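Local coordinates for protein ferredoxin (Mycobacterium smegmatis, PDB 2V2K) that transfers electrons in a wide variety of metabolic reactions by means of its bound iron-sulfur clusters, at residues Y2-P7 with E52-E57; P7-K12 with G28-Y33; Y33-E38 with L78-G83. All coordinates share one frame; numbering follows the deposited sequence.

Contact 1 of 3, residues Y2-P7 with E52-E57; sequences YVIAEP and EAIYYE. With F3S (Fe3-s4 cluster), chain C; F3S (Fe3-s4 cluster), chain D.
Y2 meets Y56 as a non-hydrogen-bonded pair where strands 2-4 and 54-56 form the antiparallel two-stranded sheet of the bacterial-type ferredoxin fold, which joins the two ends of the cluster-binding core. The Y2 ring is covered on both faces. Y56 CA lies over one face, 3.8 Å from the centroid of the Y2 ring, as a CH-pi contact. S1 of the iron-sulfur cluster of chain C lies over the opposite face, and Y2 CD2 is 3.2 Å from it. The Y56 ring turns an edge to Y2 in an offset edge-to-face pair, with the planes at 60°. I54 CG2 reaches the edge of the Y2 ring.

V3 forms the hydrogen-bonded pair with Y55. V3 N donates to Y55 O at 2.8 Å, and Y55 N donates back to V3 O at 3.0 Å. The V3 side chain is on the face shared with Y55, where A68 and N71 of helix 67-73 cover it.

I4 and I54 form the next non-hydrogen-bonded pair. In the I4 conformer described, their side chains lie side by side, pointing the same way, and both reach S3 of the chain D cluster. I54 CG1 is anti to its carbonyl carbon (chi1 -58°) and sits 3.9 Å from cluster atom S3.

A5 continues the pairing past the strand. Its N donates to A53 O at 2.9 Å. Its methyl approaches the Y55 ring obliquely.

P7 closes the far end with its own ring. P7 CB packs against A53 CB at 4.0 Å, and A53 CB also touches S3 of the chain D cluster.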
loop_
_atom_site.group_PDB
_atom_site.type_symbol
_atom_site.label_atom_id
_atom_site.label_comp_id
_atom_site.label_asym_id
_atom_site.label_seq_id
_atom_site.Cartn_x
_atom_site.Cartn_y
_atom_site.Cartn_z
ATOM N N TYR A 2 -4.980 1.828 7.604
ATOM C CA TYR A 2 -5.125 0.582 6.898
ATOM C C TYR A 2 -3.763 0.254 6.217
ATOM O O TYR A 2 -2.885 1.126 6.094
ATOM C CB TYR A 2 -6.289 0.671 5.895
ATOM C CG TYR A 2 -7.656 0.538 6.553
ATOM C CD1 TYR A 2 -8.505 -0.517 6.231
ATOM C CD2 TYR A 2 -8.071 1.432 7.538
ATOM C CE1 TYR A 2 -9.756 -0.648 6.842
ATOM C CE2 TYR A 2 -9.319 1.310 8.154
ATOM C CZ TYR A 2 -10.155 0.275 7.797
ATOM O OH TYR A 2 -11.394 0.144 8.409
ATOM N N VAL A 3 -3.606 -1.009 5.836
ATOM C CA VAL A 3 -2.334 -1.611 5.378
ATOM C C VAL A 3 -2.579 -2.486 4.138
ATOM O O VAL A 3 -3.505 -3.304 4.131
ATOM C CB VAL A 3 -1.670 -2.462 6.500
ATOM C CG1 VAL A 3 -0.398 -3.125 5.993
ATOM C CG2 VAL A 3 -1.402 -1.579 7.719
ATOM N N ILE A 4 -1.763 -2.305 3.091
ATOM C CA ILE A 4 -1.751 -3.225 1.951
ATOM C C ILE A 4 -0.702 -4.326 2.229
ATOM O O ILE A 4 0.466 -4.042 2.520
ATOM C CB ILE A 4 -1.492 -2.480 0.609
ATOM C CG1 ILE A 4 -2.524 -1.349 0.413
ATOM C CG2 ILE A 4 -1.529 -3.460 -0.558
ATOM C CD1 ILE A 4 -2.418 -0.575 -0.897
ATOM N N ALA A 5 -1.142 -5.579 2.112
ATOM C CA ALA A 5 -0.308 -6.769 2.376
ATOM C C ALA A 5 0.031 -7.550 1.072
ATOM O O ALA A 5 -0.271 -7.079 -0.049
ATOM C CB ALA A 5 -1.033 -7.684 3.403
ATOM N N GLU A 6 0.632 -8.739 1.226
ATOM C CA GLU A 6 1.261 -9.504 0.116
ATOM C C GLU A 6 0.420 -9.796 -1.134
ATOM O O GLU A 6 0.979 -9.828 -2.221
ATOM C CB GLU A 6 1.861 -10.835 0.633
ATOM C CG GLU A 6 2.845 -11.509 -0.369
ATOM C CD GLU A 6 3.927 -12.392 0.295
ATOM O OE1 GLU A 6 4.714 -11.904 1.151
ATOM O OE2 GLU A 6 4.025 -13.583 -0.075
ATOM N N PRO A 7 -0.919 -9.984 -1.006
ATOM C CA PRO A 7 -1.708 -10.251 -2.221
ATOM C C PRO A 7 -1.673 -9.198 -3.322
ATOM O O PRO A 7 -1.907 -9.541 -4.480
ATOM C CB PRO A 7 -3.132 -10.433 -1.692
ATOM C CG PRO A 7 -2.947 -10.835 -0.275
ATOM C CD PRO A 7 -1.764 -10.042 0.198
ATOM N N GLU A 52 -8.340 -9.192 -1.775
ATOM C CA GLU A 52 -8.353 -8.951 -0.316
ATOM C C GLU A 52 -6.964 -8.618 0.271
ATOM O O GLU A 52 -6.539 -9.204 1.269
ATOM C CB GLU A 52 -9.024 -10.120 0.423
ATOM C CG GLU A 52 -9.511 -9.790 1.843
ATOM C CD GLU A 52 -10.565 -10.746 2.353
ATOM O OE1 GLU A 52 -11.744 -10.572 1.984
ATOM O OE2 GLU A 52 -10.219 -11.662 3.130
ATOM N N ALA A 53 -6.257 -7.695 -0.376
ATOM C CA ALA A 53 -4.920 -7.264 0.077
ATOM C C ALA A 53 -4.954 -6.279 1.242
ATOM O O ALA A 53 -3.963 -6.131 1.952
ATOM C CB ALA A 53 -4.150 -6.615 -1.071
ATOM N N ILE A 54 -6.079 -5.593 1.413
ATOM C CA ILE A 54 -6.172 -4.460 2.337
ATOM C C ILE A 54 -6.834 -4.856 3.650
ATOM O O ILE A 54 -7.895 -5.495 3.643
ATOM C CB ILE A 54 -6.945 -3.260 1.730
ATOM C CG1 ILE A 54 -6.265 -2.797 0.451
ATOM C CG2 ILE A 54 -6.986 -2.155 2.753
ATOM C CD1 ILE A 54 -6.898 -1.631 -0.241
ATOM N N TYR A 55 -6.167 -4.481 4.755
ATOM C CA TYR A 55 -6.624 -4.732 6.120
ATOM C C TYR A 55 -6.483 -3.505 7.056
ATOM O O TYR A 55 -5.526 -2.738 6.982
ATOM C CB TYR A 55 -5.817 -5.897 6.727
ATOM C CG TYR A 55 -5.979 -7.206 6.015
ATOM C CD1 TYR A 55 -6.911 -8.149 6.444
ATOM C CD2 TYR A 55 -5.208 -7.509 4.899
ATOM C CE1 TYR A 55 -7.073 -9.358 5.769
ATOM C CE2 TYR A 55 -5.358 -8.709 4.226
ATOM C CZ TYR A 55 -6.296 -9.625 4.655
ATOM O OH TYR A 55 -6.423 -10.833 3.986
ATOM N N TYR A 56 -7.411 -3.334 7.990
ATOM C CA TYR A 56 -7.166 -2.387 9.070
ATOM C C TYR A 56 -5.909 -2.867 9.824
ATOM O O TYR A 56 -5.673 -4.095 9.970
ATOM C CB TYR A 56 -8.396 -2.272 10.004
ATOM C CG TYR A 56 -8.191 -1.375 11.207
ATOM C CD1 TYR A 56 -7.905 -0.024 11.059
ATOM C CD2 TYR A 56 -8.271 -1.889 12.507
ATOM C CE1 TYR A 56 -7.706 0.806 12.166
ATOM C CE2 TYR A 56 -8.079 -1.077 13.604
ATOM C CZ TYR A 56 -7.789 0.271 13.438
ATOM O OH TYR A 56 -7.584 1.070 14.558
ATOM N N GLU A 57 -5.105 -1.928 10.316
ATOM C CA GLU A 57 -3.839 -2.276 10.974
ATOM C C GLU A 57 -3.957 -3.425 11.989
ATOM O O GLU A 57 -3.137 -4.337 12.004
ATOM C CB GLU A 57 -3.195 -1.042 11.636
ATOM C CG GLU A 57 -4.080 -0.245 12.594
ATOM C CD GLU A 57 -3.346 0.914 13.229
ATOM O OE1 GLU A 57 -2.486 0.672 14.112
ATOM O OE2 GLU A 57 -3.619 2.071 12.848
HETATM FE FE1 F3S C . -7.169 5.091 4.628
HETATM FE FE3 F3S C . -8.455 3.458 2.837
HETATM FE FE4 F3S C . -8.122 6.089 2.330
HETATM S S1 F3S C . -8.702 3.479 5.102
HETATM S S2 F3S C . -8.244 7.109 4.384
HETATM S S3 F3S C . -6.415 4.502 2.564
HETATM S S4 F3S C . -10.028 4.845 1.876
HETATM FE FE1 F3S D . -5.370 -1.878 -4.578
HETATM FE FE3 F3S D . -3.452 -3.694 -4.749
HETATM FE FE4 F3S D . -5.953 -4.456 -4.324
HETATM S S1 F3S D . -3.582 -1.954 -5.970
HETATM S S2 F3S D . -7.224 -2.933 -5.358
HETATM S S3 F3S D . -4.611 -3.210 -3.018
HETATM S S4 F3S D . -4.309 -5.490 -5.562
#

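Contact 2 of 3, residues P7-K12 with G28-Y33; sequences PCVDVK and GARMLY. With F3S (Fe3-s4 cluster), chain D.
D10 N donates to R30 O at 2.9 Å in a nearly straight bond, and this backbone link joins the loop 7-12 to the turn before strand 32-34, with V9 CA and M31 CA the nearest pair. V9 CA also makes a CA-H...O contact with the same R30 O.

D10 and R30 form the salt bridge. R30 grips the carboxylate side-on with two nitrogens. R30 NE reaches D10 OD1 at 2.8 Å and R30 NH2 reaches D10 OD2 at 3.0 Å. Both oxygens are met on their syn sides, and the two planes are 20° apart. The R30 chain folds back to get there, with bends at chi2 (-60°) and chi3 (-63°). A water donates to D10 OD1 and to A29 O. The C-terminal tail adds partners: L100 O accepts from R30 NH1, and Q103 N donates to D10 OD2.

The loop carries one cysteine of the ferredoxin cluster-binding motif. C8 SG binds an iron, FE3 of the chain D cluster, at 2.4 Å. The same sulfur accepts a long but straight N-H...S bond from L32 N at 3.5 Å. Such bonds to a cluster thiolate would be expected to stabilise its negative charge.

K12 lies across L32 at about a right angle, with K12 CG against L32 CD1. L32 CD1 also packs on cluster atom S1. The amine end is held by backbone oxygens: K12 NZ donates to G28 O at 3.1 Å and weakly to A29 O. A salt bridge to E27 gives it a charged partner. V9 CG2 touches M31 SD at 3.7 Å. M31 also packs on I97 of helix 95-98.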
loop_
_atom_site.group_PDB
_atom_site.type_symbol
_atom_site.label_atom_id
_atom_site.label_comp_id
_atom_site.label_asym_id
_atom_site.label_seq_id
_atom_site.Cartn_x
_atom_site.Cartn_y
_atom_site.Cartn_z
ATOM N N PRO A 7 -0.919 -9.984 -1.006
ATOM C CA PRO A 7 -1.708 -10.251 -2.221
ATOM C C PRO A 7 -1.673 -9.198 -3.322
ATOM O O PRO A 7 -1.907 -9.541 -4.480
ATOM C CB PRO A 7 -3.132 -10.433 -1.692
ATOM C CG PRO A 7 -2.947 -10.835 -0.275
ATOM C CD PRO A 7 -1.764 -10.042 0.198
ATOM N N CYS A 8 -1.362 -7.954 -2.982
ATOM C CA CYS A 8 -1.205 -6.902 -3.983
ATOM C C CYS A 8 0.018 -7.091 -4.892
ATOM O O CYS A 8 0.009 -6.597 -6.021
ATOM C CB CYS A 8 -1.118 -5.528 -3.295
ATOM S SG CYS A 8 -1.074 -4.102 -4.419
ATOM N N VAL A 9 1.054 -7.773 -4.395
ATOM C CA VAL A 9 2.375 -7.814 -5.071
ATOM C C VAL A 9 2.244 -8.442 -6.454
ATOM O O VAL A 9 1.720 -9.557 -6.590
ATOM C CB VAL A 9 3.450 -8.546 -4.247
ATOM C CG1 VAL A 9 4.741 -8.759 -5.104
ATOM C CG2 VAL A 9 3.745 -7.774 -2.961
ATOM N N ASP A 10 2.651 -7.672 -7.457
ATOM C CA ASP A 10 2.562 -8.033 -8.878
ATOM C C ASP A 10 1.122 -8.338 -9.342
ATOM O O ASP A 10 0.912 -9.068 -10.329
ATOM C CB ASP A 10 3.510 -9.198 -9.210
ATOM C CG ASP A 10 4.982 -8.898 -8.864
ATOM O OD1 ASP A 10 5.391 -7.708 -8.776
ATOM O OD2 ASP A 10 5.745 -9.880 -8.718
ATOM N N VAL A 11 0.143 -7.781 -8.619
ATOM C CA VAL A 11 -1.255 -7.784 -9.046
ATOM C C VAL A 11 -1.669 -6.338 -9.336
ATOM O O VAL A 11 -2.048 -6.012 -10.461
ATOM C CB VAL A 11 -2.185 -8.477 -8.000
ATOM C CG1 VAL A 11 -3.656 -8.465 -8.446
ATOM C CG2 VAL A 11 -1.724 -9.884 -7.767
ATOM N N LYS A 12 -1.591 -5.475 -8.326
ATOM C CA LYS A 12 -1.877 -4.031 -8.496
ATOM C C LYS A 12 -3.166 -3.732 -9.288
ATOM O O LYS A 12 -3.137 -3.057 -10.321
ATOM C CB LYS A 12 -0.673 -3.305 -9.107
ATOM C CG LYS A 12 0.515 -3.179 -8.142
ATOM C CD LYS A 12 1.842 -2.888 -8.828
ATOM C CE LYS A 12 1.847 -1.604 -9.612
ATOM N NZ LYS A 12 3.135 -1.376 -10.363
ATOM N N GLY A 28 4.162 1.797 -6.044
ATOM C CA GLY A 28 5.557 1.372 -6.240
ATOM C C GLY A 28 5.655 0.464 -7.469
ATOM O O GLY A 28 4.668 0.227 -8.161
ATOM N N ALA A 29 6.854 -0.043 -7.730
ATOM C CA ALA A 29 7.081 -1.024 -8.781
ATOM C C ALA A 29 6.359 -2.350 -8.541
ATOM O O ALA A 29 5.876 -2.965 -9.495
ATOM C CB ALA A 29 8.584 -1.274 -8.932
ATOM N N ARG A 30 6.311 -2.808 -7.281
ATOM C CA ARG A 30 5.779 -4.127 -6.928
ATOM C C ARG A 30 4.349 -4.153 -6.382
ATOM O O ARG A 30 3.656 -5.164 -6.518
ATOM C CB ARG A 30 6.674 -4.803 -5.869
ATOM C CG ARG A 30 8.112 -4.998 -6.263
ATOM C CD ARG A 30 8.291 -5.862 -7.503
ATOM N NE ARG A 30 7.822 -7.250 -7.372
ATOM C CZ ARG A 30 8.486 -8.244 -6.774
ATOM N NH1 ARG A 30 9.662 -8.033 -6.189
ATOM N NH2 ARG A 30 7.968 -9.471 -6.750
ATOM N N MET A 31 3.941 -3.080 -5.718
ATOM C CA MET A 31 2.611 -3.010 -5.073
ATOM C C MET A 31 2.239 -1.545 -4.814
ATOM O O MET A 31 3.018 -0.642 -5.130
ATOM C CB MET A 31 2.565 -3.834 -3.756
ATOM C CG MET A 31 3.552 -3.392 -2.695
ATOM S SD MET A 31 3.608 -4.465 -1.235
ATOM C CE MET A 31 2.065 -4.105 -0.411
ATOM N N LEU A 32 1.022 -1.330 -4.303
ATOM C CA LEU A 32 0.612 -0.042 -3.741
ATOM C C LEU A 32 0.799 -0.048 -2.212
ATOM O O LEU A 32 0.882 -1.100 -1.598
ATOM C CB LEU A 32 -0.830 0.309 -4.108
ATOM C CG LEU A 32 -0.910 1.040 -5.442
ATOM C CD1 LEU A 32 -0.497 0.065 -6.558
ATOM C CD2 LEU A 32 -2.293 1.630 -5.689
ATOM N N TYR A 33 0.897 1.156 -1.646
ATOM C CA TYR A 33 1.231 1.400 -0.232
ATOM C C TYR A 33 0.347 2.511 0.334
ATOM O O TYR A 33 0.174 3.566 -0.310
ATOM C CB TYR A 33 2.703 1.807 -0.094
ATOM C CG TYR A 33 3.730 0.835 -0.684
ATOM C CD1 TYR A 33 4.075 0.863 -2.047
ATOM C CD2 TYR A 33 4.357 -0.096 0.122
ATOM C CE1 TYR A 33 5.030 -0.030 -2.572
ATOM C CE2 TYR A 33 5.305 -0.991 -0.391
ATOM C CZ TYR A 33 5.638 -0.940 -1.734
ATOM O OH TYR A 33 6.572 -1.842 -2.206
HETATM FE FE1 F3S D . -5.370 -1.878 -4.578
HETATM FE FE3 F3S D . -3.452 -3.694 -4.749
HETATM FE FE4 F3S D . -5.953 -4.456 -4.324
HETATM S S1 F3S D . -3.582 -1.954 -5.970
HETATM S S2 F3S D . -7.224 -2.933 -5.358
HETATM S S3 F3S D . -4.611 -3.210 -3.018
HETATM S S4 F3S D . -4.309 -5.490 -5.562
HETATM O O HOH W 1 4.700 -5.551 -10.329
#

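Contact 3 of 3, residues Y33-E38 with L78-G83; sequences YIHPDE and LGSPGG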
loop_
_atom_site.group_PDB
_atom_site.type_symbol
_atom_site.label_atom_id
_atom_site.label_comp_id
_atom_site.label_asym_id
_atom_site.label_seq_id
_atom_site.Cartn_x
_atom_site.Cartn_y
_atom_site.Cartn_z
ATOM N N TYR A 33 0.897 1.156 -1.646
ATOM C CA TYR A 33 1.231 1.400 -0.232
ATOM C C TYR A 33 0.347 2.511 0.334
ATOM O O TYR A 33 0.174 3.566 -0.310
ATOM C CB TYR A 33 2.703 1.807 -0.094
ATOM C CG TYR A 33 3.730 0.835 -0.684
ATOM C CD1 TYR A 33 4.075 0.863 -2.047
ATOM C CD2 TYR A 33 4.357 -0.096 0.122
ATOM C CE1 TYR A 33 5.030 -0.030 -2.572
ATOM C CE2 TYR A 33 5.305 -0.991 -0.391
ATOM C CZ TYR A 33 5.638 -0.940 -1.734
ATOM O OH TYR A 33 6.572 -1.842 -2.206
ATOM N N ILE A 34 -0.242 2.276 1.497
ATOM C CA ILE A 34 -1.077 3.288 2.202
ATOM C C ILE A 34 -0.179 4.107 3.115
ATOM O O ILE A 34 0.543 3.537 3.965
ATOM C CB ILE A 34 -2.222 2.642 3.012
ATOM C CG1 ILE A 34 -3.237 2.016 2.038
ATOM C CG2 ILE A 34 -2.841 3.660 3.998
ATOM C CD1 ILE A 34 -4.354 1.179 2.663
ATOM N N HIS A 35 -0.213 5.431 2.963
ATOM C CA HIS A 35 0.606 6.299 3.820
ATOM C C HIS A 35 0.002 6.372 5.209
ATOM O O HIS A 35 -1.098 6.911 5.354
ATOM C CB HIS A 35 0.695 7.711 3.233
ATOM C CG HIS A 35 1.827 8.505 3.774
ATOM N ND1 HIS A 35 2.136 8.530 5.113
ATOM C CD2 HIS A 35 2.743 9.292 3.160
ATOM C CE1 HIS A 35 3.203 9.285 5.302
ATOM N NE2 HIS A 35 3.603 9.741 4.132
ATOM N N PRO A 36 0.707 5.836 6.223
ATOM C CA PRO A 36 0.148 5.736 7.579
ATOM C C PRO A 36 -0.064 7.063 8.323
ATOM O O PRO A 36 -0.795 7.093 9.323
ATOM C CB PRO A 36 1.194 4.902 8.335
ATOM C CG PRO A 36 2.419 5.111 7.639
ATOM C CD PRO A 36 2.087 5.308 6.188
ATOM N N ASP A 37 0.584 8.134 7.864
ATOM C CA ASP A 37 0.407 9.474 8.444
ATOM C C ASP A 37 -0.611 10.337 7.671
ATOM O O ASP A 37 -0.874 11.469 8.068
ATOM C CB ASP A 37 1.756 10.189 8.513
ATOM C CG ASP A 37 2.819 9.363 9.222
ATOM O OD1 ASP A 37 2.550 8.876 10.345
ATOM O OD2 ASP A 37 3.926 9.209 8.667
ATOM N N GLU A 38 -1.147 9.815 6.570
ATOM C CA GLU A 38 -2.151 10.490 5.776
ATOM C C GLU A 38 -3.509 9.761 5.834
ATOM O O GLU A 38 -4.561 10.406 5.743
ATOM C CB GLU A 38 -1.670 10.656 4.317
ATOM C CG GLU A 38 -0.426 11.555 4.189
ATOM C CD GLU A 38 0.143 11.690 2.769
ATOM O OE1 GLU A 38 -0.429 11.127 1.784
ATOM O OE2 GLU A 38 1.159 12.402 2.643
ATOM N N LEU A 78 10.061 10.073 0.282
ATOM C CA LEU A 78 8.930 10.865 -0.195
ATOM C C LEU A 78 8.398 11.862 0.847
ATOM O O LEU A 78 7.903 12.958 0.482
ATOM C CB LEU A 78 7.789 9.936 -0.658
ATOM C CG LEU A 78 7.992 9.221 -1.989
ATOM C CD1 LEU A 78 6.843 8.221 -2.182
ATOM C CD2 LEU A 78 8.036 10.239 -3.141
ATOM N N GLY A 79 8.504 11.493 2.124
ATOM C CA GLY A 79 7.944 12.280 3.226
ATOM C C GLY A 79 6.428 12.113 3.263
ATOM O O GLY A 79 5.904 10.994 3.234
ATOM N N SER A 80 5.715 13.232 3.289
ATOM C CA SER A 80 4.256 13.222 3.204
ATOM C C SER A 80 3.810 14.190 2.119
ATOM O O SER A 80 3.525 15.349 2.396
ATOM C CB SER A 80 3.640 13.569 4.559
ATOM O OG SER A 80 2.212 13.649 4.497
ATOM N N PRO A 81 3.774 13.718 0.862
ATOM C CA PRO A 81 3.420 14.610 -0.258
ATOM C C PRO A 81 1.996 15.132 -0.203
ATOM O O PRO A 81 1.705 16.157 -0.806
ATOM C CB PRO A 81 3.634 13.725 -1.497
ATOM C CG PRO A 81 4.525 12.567 -1.006
ATOM C CD PRO A 81 4.104 12.362 0.405
ATOM N N GLY A 82 1.110 14.427 0.510
ATOM C CA GLY A 82 -0.257 14.883 0.694
ATOM C C GLY A 82 -1.149 14.640 -0.506
ATOM O O GLY A 82 -2.152 15.348 -0.681
ATOM N N GLY A 83 -0.785 13.648 -1.332
ATOM C CA GLY A 83 -1.615 13.196 -2.465
ATOM C C GLY A 83 -0.821 12.404 -3.506
ATOM O O GLY A 83 0.152 12.912 -4.088
HETATM O O HOH W 2 0.929 13.561 6.813
#
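G79 O accepts a hydrogen bond from H35 NE2 at 2.8 Å. This ties the loop between helices 67-73 and 84-87 to the turn that leads from strand 32-34 to C39, a [4Fe-4S] ligand by similarity. The oxygen lies close to the imidazole plane. The other ring nitrogen, H35 ND1, accepts from the backbone N of D37, so both nitrogens are engaged and the ring rotation is fixed. F75 stacks on H35.

S80 is next. With OG anti to the backbone N (chi1 176°), its hydroxyl donates to E38 OE2 at 2.5 Å, a very short bond. A water donates to S80 OG and to D37 O, which adds a water-mediated link. P81 CD lies at the edge of the H35 ring and also near E38 OE2.

G82 N is the second donor to E38 OE2, at 2.9 Å. It comes from above the carboxylate plane, 41° out of it.

Two donors converge on OE2, and OE1 has a further hydrogen bond with Y26 OH; this would be consistent with an ionised E38. Because H35 ND1 accepts while NE2 donates, the ring is probably neutral with its proton on NE2.

In the fold
Contacts 1 and 2 share P7 and both touch the chain D cluster; their centres are about 11 Å apart. They meet directly: I4 O is 3.3 Å from M31 CE, and A53 CB is 3.6 Å from C8 N. Along the chain, contact 2 is nested in the loop closed by contact 1. Contact 3 lies about 16 Å from each of the others, between centres. It shares Y33 and strand 32-34 with contact 2. I34 of that strand packs on contact 1, with I34 CG2 3.3 Å from Y2 O. Y2 and I34 both border the chain C cluster, and the side chain of E38 is about 7 Å from it, between nearest atoms.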